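Long-range contact in PilZ domain-containing protein (Legionella pneumophila subsp. pneumophila, PDB 4Q63), which is of unknown function but, as a PilZ-like domain protein, may bind the second messenger cyclic di-GMP: residues Tyr9-Ser21 against Leu88-Lys100. Numbering follows the deposited sequence.
Sequences YFRLKNHGEINAS and LFLVLKRLRDERK. With CD (cadmium ion), chain D; EDO (1,2-ethanediol), chain I.
Arg-99 reaches from the last turns of helix 82-100 to the end of strand 12-13 and the loop after it, its chain extended from CG to NE, and hydrogen-bonds two partners with its guanidinium. End-on, NH1 and NH2 both donate to Lys-13 O, at 3.1 and 2.9 Å and close to the guanidinium plane. Along its side, NE and NH2 converge on the syn side of Glu-17 OE2, NE at 2.8 Å; the Glu-17 chain bends at chi2 to bring its carboxylate up to Arg-99, and the two planes lie within 13° of each other. His-15 covers one guanidinium face through ND1, 3.5 Å from Arg-99 CZ, with the planes 23° apart. In this PilZ-like beta-barrel fold the C-terminal helix packs against strand 12-13 and the start of strand 18-22; its Glu-98 binds a cadmium ion through both carboxylate oxygens, together with His-57. Leu-12 points CD1 at the helix, 4.2 Å from Leu-95 CD2, while Ile-18 CD1 meets the same methyl. Nearly one turn back along the helix, Arg-96 folds at chi3 (55°) over one face of the Phe-10 ring, giving a CH-pi contact through CD and a cation-pi contact through CZ, 4.5 Å from the ring centroid. The edge of Phe-10 faces Leu-92 O, and the poorly ordered Tyr-9 ring lies offset beside that of Phe-89.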
loop_
_atom_site.group_PDB
_atom_site.type_symbol
_atom_site.label_atom_id
_atom_site.label_comp_id
_atom_site.label_asym_id
_atom_site.label_seq_id
_atom_site.Cartn_x
_atom_site.Cartn_y
_atom_site.Cartn_z
ATOM N N TYR A 9 10.901 9.914 6.598
ATOM C CA TYR A 9 9.661 9.741 5.847
ATOM C C TYR A 9 8.426 9.832 6.734
ATOM O O TYR A 9 8.484 10.355 7.847
ATOM C CB TYR A 9 9.663 8.411 5.090
ATOM C CG TYR A 9 10.341 8.486 3.745
ATOM C CD1 TYR A 9 10.754 9.706 3.222
ATOM C CD2 TYR A 9 10.559 7.340 2.988
ATOM C CE1 TYR A 9 11.374 9.783 1.987
ATOM C CE2 TYR A 9 11.178 7.407 1.752
ATOM C CZ TYR A 9 11.581 8.631 1.254
ATOM O OH TYR A 9 12.196 8.703 0.024
ATOM N N PHE A 10 7.307 9.317 6.232
ATOM C CA PHE A 10 6.046 9.396 6.959
ATOM C C PHE A 10 5.072 8.300 6.539
ATOM O O PHE A 10 5.109 7.818 5.409
ATOM C CB PHE A 10 5.402 10.775 6.769
ATOM C CG PHE A 10 4.829 10.999 5.396
ATOM C CD1 PHE A 10 3.458 11.008 5.196
ATOM C CD2 PHE A 10 5.659 11.199 4.304
ATOM C CE1 PHE A 10 2.932 11.214 3.937
ATOM C CE2 PHE A 10 5.135 11.405 3.043
ATOM C CZ PHE A 10 3.772 11.412 2.860
ATOM N N ARG A 11 4.202 7.912 7.464
ATOM C CA ARG A 11 3.149 6.955 7.173
ATOM C C ARG A 11 1.819 7.687 7.174
ATOM O O ARG A 11 1.650 8.691 7.870
ATOM C CB ARG A 11 3.122 5.858 8.230
ATOM C CG ARG A 11 4.291 5.917 9.182
ATOM C CD ARG A 11 4.109 4.990 10.366
ATOM N NE ARG A 11 5.361 4.839 11.100
ATOM C CZ ARG A 11 5.823 5.721 11.981
ATOM N NH1 ARG A 11 6.975 5.499 12.595
ATOM N NH2 ARG A 11 5.136 6.823 12.249
ATOM N N LEU A 12 0.877 7.178 6.394
ATOM C CA LEU A 12 -0.463 7.748 6.337
ATOM C C LEU A 12 -1.522 6.703 6.668
ATOM O O LEU A 12 -1.502 5.590 6.140
ATOM C CB LEU A 12 -0.741 8.341 4.957
ATOM C CG LEU A 12 -0.190 9.732 4.627
ATOM C CD1 LEU A 12 -0.716 10.197 3.267
ATOM C CD2 LEU A 12 -0.549 10.736 5.712
ATOM N N LYS A 13 -2.442 7.064 7.548
ATOM C CA LYS A 13 -3.588 6.220 7.850
ATOM C C LYS A 13 -4.566 6.327 6.682
ATOM O O LYS A 13 -4.692 7.388 6.073
ATOM C CB LYS A 13 -4.246 6.678 9.153
ATOM C CG LYS A 13 -4.893 5.562 9.939
ATOM C CD LYS A 13 -3.846 4.599 10.485
ATOM C CE LYS A 13 -3.193 5.158 11.740
ATOM N NZ LYS A 13 -2.154 4.240 12.284
ATOM N N ASN A 14 -5.238 5.231 6.346
ATOM C CA ASN A 14 -6.192 5.253 5.240
ATOM C C ASN A 14 -7.549 5.812 5.667
ATOM O O ASN A 14 -8.201 5.267 6.559
ATOM C CB ASN A 14 -6.355 3.851 4.655
ATOM C CG ASN A 14 -7.175 3.842 3.381
ATOM O OD1 ASN A 14 -7.532 4.891 2.844
ATOM N ND2 ASN A 14 -7.480 2.649 2.887
ATOM N N HIS A 15 -7.964 6.914 5.046
ATOM C CA HIS A 15 -9.286 7.473 5.321
ATOM C C HIS A 15 -10.238 7.160 4.174
ATOM O O HIS A 15 -11.277 7.800 4.032
ATOM C CB HIS A 15 -9.210 8.983 5.554
ATOM C CG HIS A 15 -8.532 9.361 6.835
ATOM N ND1 HIS A 15 -7.923 10.582 7.024
ATOM C CD2 HIS A 15 -8.366 8.675 7.991
ATOM C CE1 HIS A 15 -7.411 10.634 8.240
ATOM N NE2 HIS A 15 -7.663 9.489 8.846
ATOM N N GLY A 16 -9.864 6.181 3.352
ATOM C CA GLY A 16 -10.698 5.743 2.245
ATOM C C GLY A 16 -10.355 6.363 0.905
ATOM O O GLY A 16 -11.107 6.223 -0.061
ATOM N N GLU A 17 -9.232 7.066 0.832
ATOM C CA GLU A 17 -8.773 7.534 -0.463
ATOM C C GLU A 17 -7.979 6.408 -1.114
ATOM O O GLU A 17 -7.671 6.465 -2.301
ATOM C CB GLU A 17 -7.885 8.776 -0.341
ATOM C CG GLU A 17 -8.411 9.849 0.587
ATOM C CD GLU A 17 -7.808 9.739 1.990
ATOM O OE1 GLU A 17 -7.788 8.623 2.542
ATOM O OE2 GLU A 17 -7.347 10.769 2.523
ATOM N N ILE A 18 -7.648 5.390 -0.331
ATOM C CA ILE A 18 -6.729 4.355 -0.797
ATOM C C ILE A 18 -7.383 2.993 -0.946
ATOM O O ILE A 18 -7.901 2.427 0.006
ATOM C CB ILE A 18 -5.515 4.212 0.127
ATOM C CG1 ILE A 18 -4.802 5.561 0.258
ATOM C CG2 ILE A 18 -4.557 3.162 -0.439
ATOM C CD1 ILE A 18 -4.139 5.778 1.581
ATOM N N ASN A 19 -7.352 2.473 -2.161
ATOM C CA ASN A 19 -7.844 1.134 -2.432
ATOM C C ASN A 19 -6.713 0.310 -3.009
ATOM O O ASN A 19 -5.865 0.819 -3.741
ATOM C CB ASN A 19 -9.006 1.190 -3.425
ATOM C CG ASN A 19 -10.125 2.081 -2.948
ATOM O OD1 ASN A 19 -10.290 3.209 -3.424
ATOM N ND2 ASN A 19 -10.899 1.588 -1.991
ATOM N N ALA A 20 -6.699 -0.967 -2.670
ATOM C CA ALA A 20 -5.652 -1.843 -3.135
ATOM C C ALA A 20 -6.264 -3.172 -3.541
ATOM O O ALA A 20 -7.329 -3.555 -3.055
ATOM C CB ALA A 20 -4.607 -2.040 -2.039
ATOM N N SER A 21 -5.581 -3.877 -4.430
ATOM C CA SER A 21 -6.010 -5.210 -4.813
ATOM C C SER A 21 -4.801 -6.067 -5.156
ATOM O O SER A 21 -3.778 -5.554 -5.597
ATOM C CB SER A 21 -6.964 -5.142 -6.018
ATOM O OG SER A 21 -6.257 -4.755 -7.172
ATOM N N LEU A 88 5.457 6.571 -5.730
ATOM C CA LEU A 88 4.492 6.512 -4.644
ATOM C C LEU A 88 4.658 7.661 -3.649
ATOM O O LEU A 88 3.677 8.246 -3.182
ATOM C CB LEU A 88 4.624 5.182 -3.897
ATOM C CG LEU A 88 3.617 5.024 -2.763
ATOM C CD1 LEU A 88 2.197 5.215 -3.330
ATOM C CD2 LEU A 88 3.767 3.669 -2.091
ATOM N N PHE A 89 5.906 7.955 -3.314
ATOM C CA PHE A 89 6.220 9.042 -2.406
ATOM C C PHE A 89 5.556 10.348 -2.824
ATOM O O PHE A 89 4.960 11.038 -2.000
ATOM C CB PHE A 89 7.731 9.246 -2.338
ATOM C CG PHE A 89 8.139 10.472 -1.569
ATOM C CD1 PHE A 89 8.171 10.457 -0.187
ATOM C CD2 PHE A 89 8.474 11.642 -2.230
ATOM C CE1 PHE A 89 8.545 11.587 0.524
ATOM C CE2 PHE A 89 8.848 12.776 -1.524
ATOM C CZ PHE A 89 8.883 12.745 -0.146
ATOM N N LEU A 90 5.662 10.683 -4.103
ATOM C CA LEU A 90 5.101 11.931 -4.608
ATOM C C LEU A 90 3.575 11.964 -4.543
ATOM O O LEU A 90 2.983 13.017 -4.319
ATOM C CB LEU A 90 5.578 12.183 -6.034
ATOM C CG LEU A 90 7.081 12.448 -6.140
ATOM C CD1 LEU A 90 7.478 12.765 -7.568
ATOM C CD2 LEU A 90 7.483 13.588 -5.210
ATOM N N VAL A 91 2.941 10.810 -4.737
ATOM C CA VAL A 91 1.485 10.718 -4.675
ATOM C C VAL A 91 1.030 10.875 -3.219
ATOM O O VAL A 91 0.064 11.577 -2.921
ATOM C CB VAL A 91 0.985 9.371 -5.245
ATOM C CG1 VAL A 91 -0.533 9.246 -5.087
ATOM C CG2 VAL A 91 1.378 9.242 -6.705
ATOM N N LEU A 92 1.741 10.220 -2.319
ATOM C CA LEU A 92 1.457 10.327 -0.892
ATOM C C LEU A 92 1.685 11.732 -0.360
ATOM O O LEU A 92 0.939 12.199 0.495
ATOM C CB LEU A 92 2.309 9.332 -0.107
ATOM C CG LEU A 92 1.931 7.876 -0.375
ATOM C CD1 LEU A 92 2.865 6.962 0.398
ATOM C CD2 LEU A 92 0.457 7.600 -0.037
ATOM N N LYS A 93 2.712 12.408 -0.868
ATOM C CA LYS A 93 2.985 13.786 -0.467
ATOM C C LYS A 93 1.878 14.716 -0.961
ATOM O O LYS A 93 1.551 15.726 -0.317
ATOM C CB LYS A 93 4.340 14.248 -1.007
ATOM C CG LYS A 93 4.703 15.680 -0.621
ATOM C CD LYS A 93 5.982 16.134 -1.303
ATOM C CE LYS A 93 6.224 17.621 -1.075
ATOM N NZ LYS A 93 7.373 18.126 -1.873
ATOM N N ARG A 94 1.303 14.384 -2.111
ATOM C CA ARG A 94 0.178 15.160 -2.608
ATOM C C ARG A 94 -1.041 14.909 -1.722
ATOM O O ARG A 94 -1.691 15.849 -1.280
ATOM C CB ARG A 94 -0.133 14.827 -4.069
ATOM C CG ARG A 94 -1.400 15.498 -4.584
ATOM C CD ARG A 94 -1.750 15.054 -5.995
ATOM N NE ARG A 94 -3.133 15.391 -6.337
ATOM C CZ ARG A 94 -3.520 15.906 -7.500
ATOM N NH1 ARG A 94 -2.627 16.153 -8.446
ATOM N NH2 ARG A 94 -4.801 16.180 -7.716
ATOM N N LEU A 95 -1.329 13.641 -1.440
ATOM C CA LEU A 95 -2.469 13.283 -0.590
ATOM C C LEU A 95 -2.367 13.891 0.815
ATOM O O LEU A 95 -3.368 14.301 1.400
ATOM C CB LEU A 95 -2.623 11.760 -0.494
ATOM C CG LEU A 95 -3.761 11.235 0.395
ATOM C CD1 LEU A 95 -5.120 11.817 -0.012
ATOM C CD2 LEU A 95 -3.799 9.703 0.384
ATOM N N ARG A 96 -1.149 13.949 1.344
ATOM C CA ARG A 96 -0.919 14.517 2.666
ATOM C C ARG A 96 -1.177 16.027 2.684
ATOM O O ARG A 96 -1.745 16.554 3.642
ATOM C CB ARG A 96 0.504 14.208 3.131
ATOM C CG ARG A 96 0.772 14.565 4.577
ATOM C CD ARG A 96 2.265 14.590 4.832
ATOM N NE ARG A 96 2.932 15.488 3.891
ATOM C CZ ARG A 96 4.242 15.709 3.862
ATOM N NH1 ARG A 96 4.750 16.546 2.967
ATOM N NH2 ARG A 96 5.041 15.100 4.727
ATOM N N ASP A 97 -0.763 16.713 1.619
ATOM C CA ASP A 97 -0.999 18.152 1.481
ATOM C C ASP A 97 -2.484 18.475 1.319
ATOM O O ASP A 97 -2.955 19.518 1.777
ATOM C CB ASP A 97 -0.214 18.733 0.297
ATOM C CG ASP A 97 1.288 18.716 0.522
ATOM O OD1 ASP A 97 1.715 18.605 1.693
ATOM O OD2 ASP A 97 2.043 18.820 -0.471
ATOM N N GLU A 98 -3.216 17.579 0.664
ATOM C CA GLU A 98 -4.657 17.754 0.485
ATOM C C GLU A 98 -5.417 17.697 1.803
ATOM O O GLU A 98 -6.406 18.404 1.986
ATOM C CB GLU A 98 -5.213 16.692 -0.459
ATOM C CG GLU A 98 -5.145 17.071 -1.919
ATOM C CD GLU A 98 -5.354 15.869 -2.805
ATOM O OE1 GLU A 98 -5.031 15.946 -4.010
ATOM O OE2 GLU A 98 -5.841 14.844 -2.283
ATOM N N ARG A 99 -4.965 16.839 2.709
ATOM C CA ARG A 99 -5.554 16.763 4.039
ATOM C C ARG A 99 -5.249 18.019 4.844
ATOM O O ARG A 99 -6.034 18.420 5.701
ATOM C CB ARG A 99 -5.046 15.527 4.773
ATOM C CG ARG A 99 -5.593 14.238 4.221
ATOM C CD ARG A 99 -4.956 13.043 4.916
ATOM N NE ARG A 99 -5.414 11.776 4.353
ATOM C CZ ARG A 99 -5.126 10.583 4.862
ATOM N NH1 ARG A 99 -4.371 10.480 5.955
ATOM N NH2 ARG A 99 -5.594 9.491 4.277
ATOM N N LYS A 100 -4.105 18.637 4.558
ATOM C CA LYS A 100 -3.732 19.904 5.182
ATOM C C LYS A 100 -4.697 21.017 4.789
ATOM O O LYS A 100 -4.828 22.013 5.501
ATOM C CB LYS A 100 -2.306 20.299 4.784
ATOM C CG LYS A 100 -1.314 20.302 5.936
ATOM C CD LYS A 100 -0.364 19.111 5.883
ATOM C CE LYS A 100 0.877 19.426 5.056
ATOM N NZ LYS A 100 1.963 18.428 5.268
HETATM CD CD CD D . -6.221 13.630 -4.505
HETATM C C1 EDO I . -8.643 -1.984 -6.396
HETATM O O1 EDO I . -9.866 -2.123 -7.130
HETATM C C2 EDO I . -7.711 -1.035 -7.131
HETATM O O2 EDO I . -6.400 -1.142 -6.571
#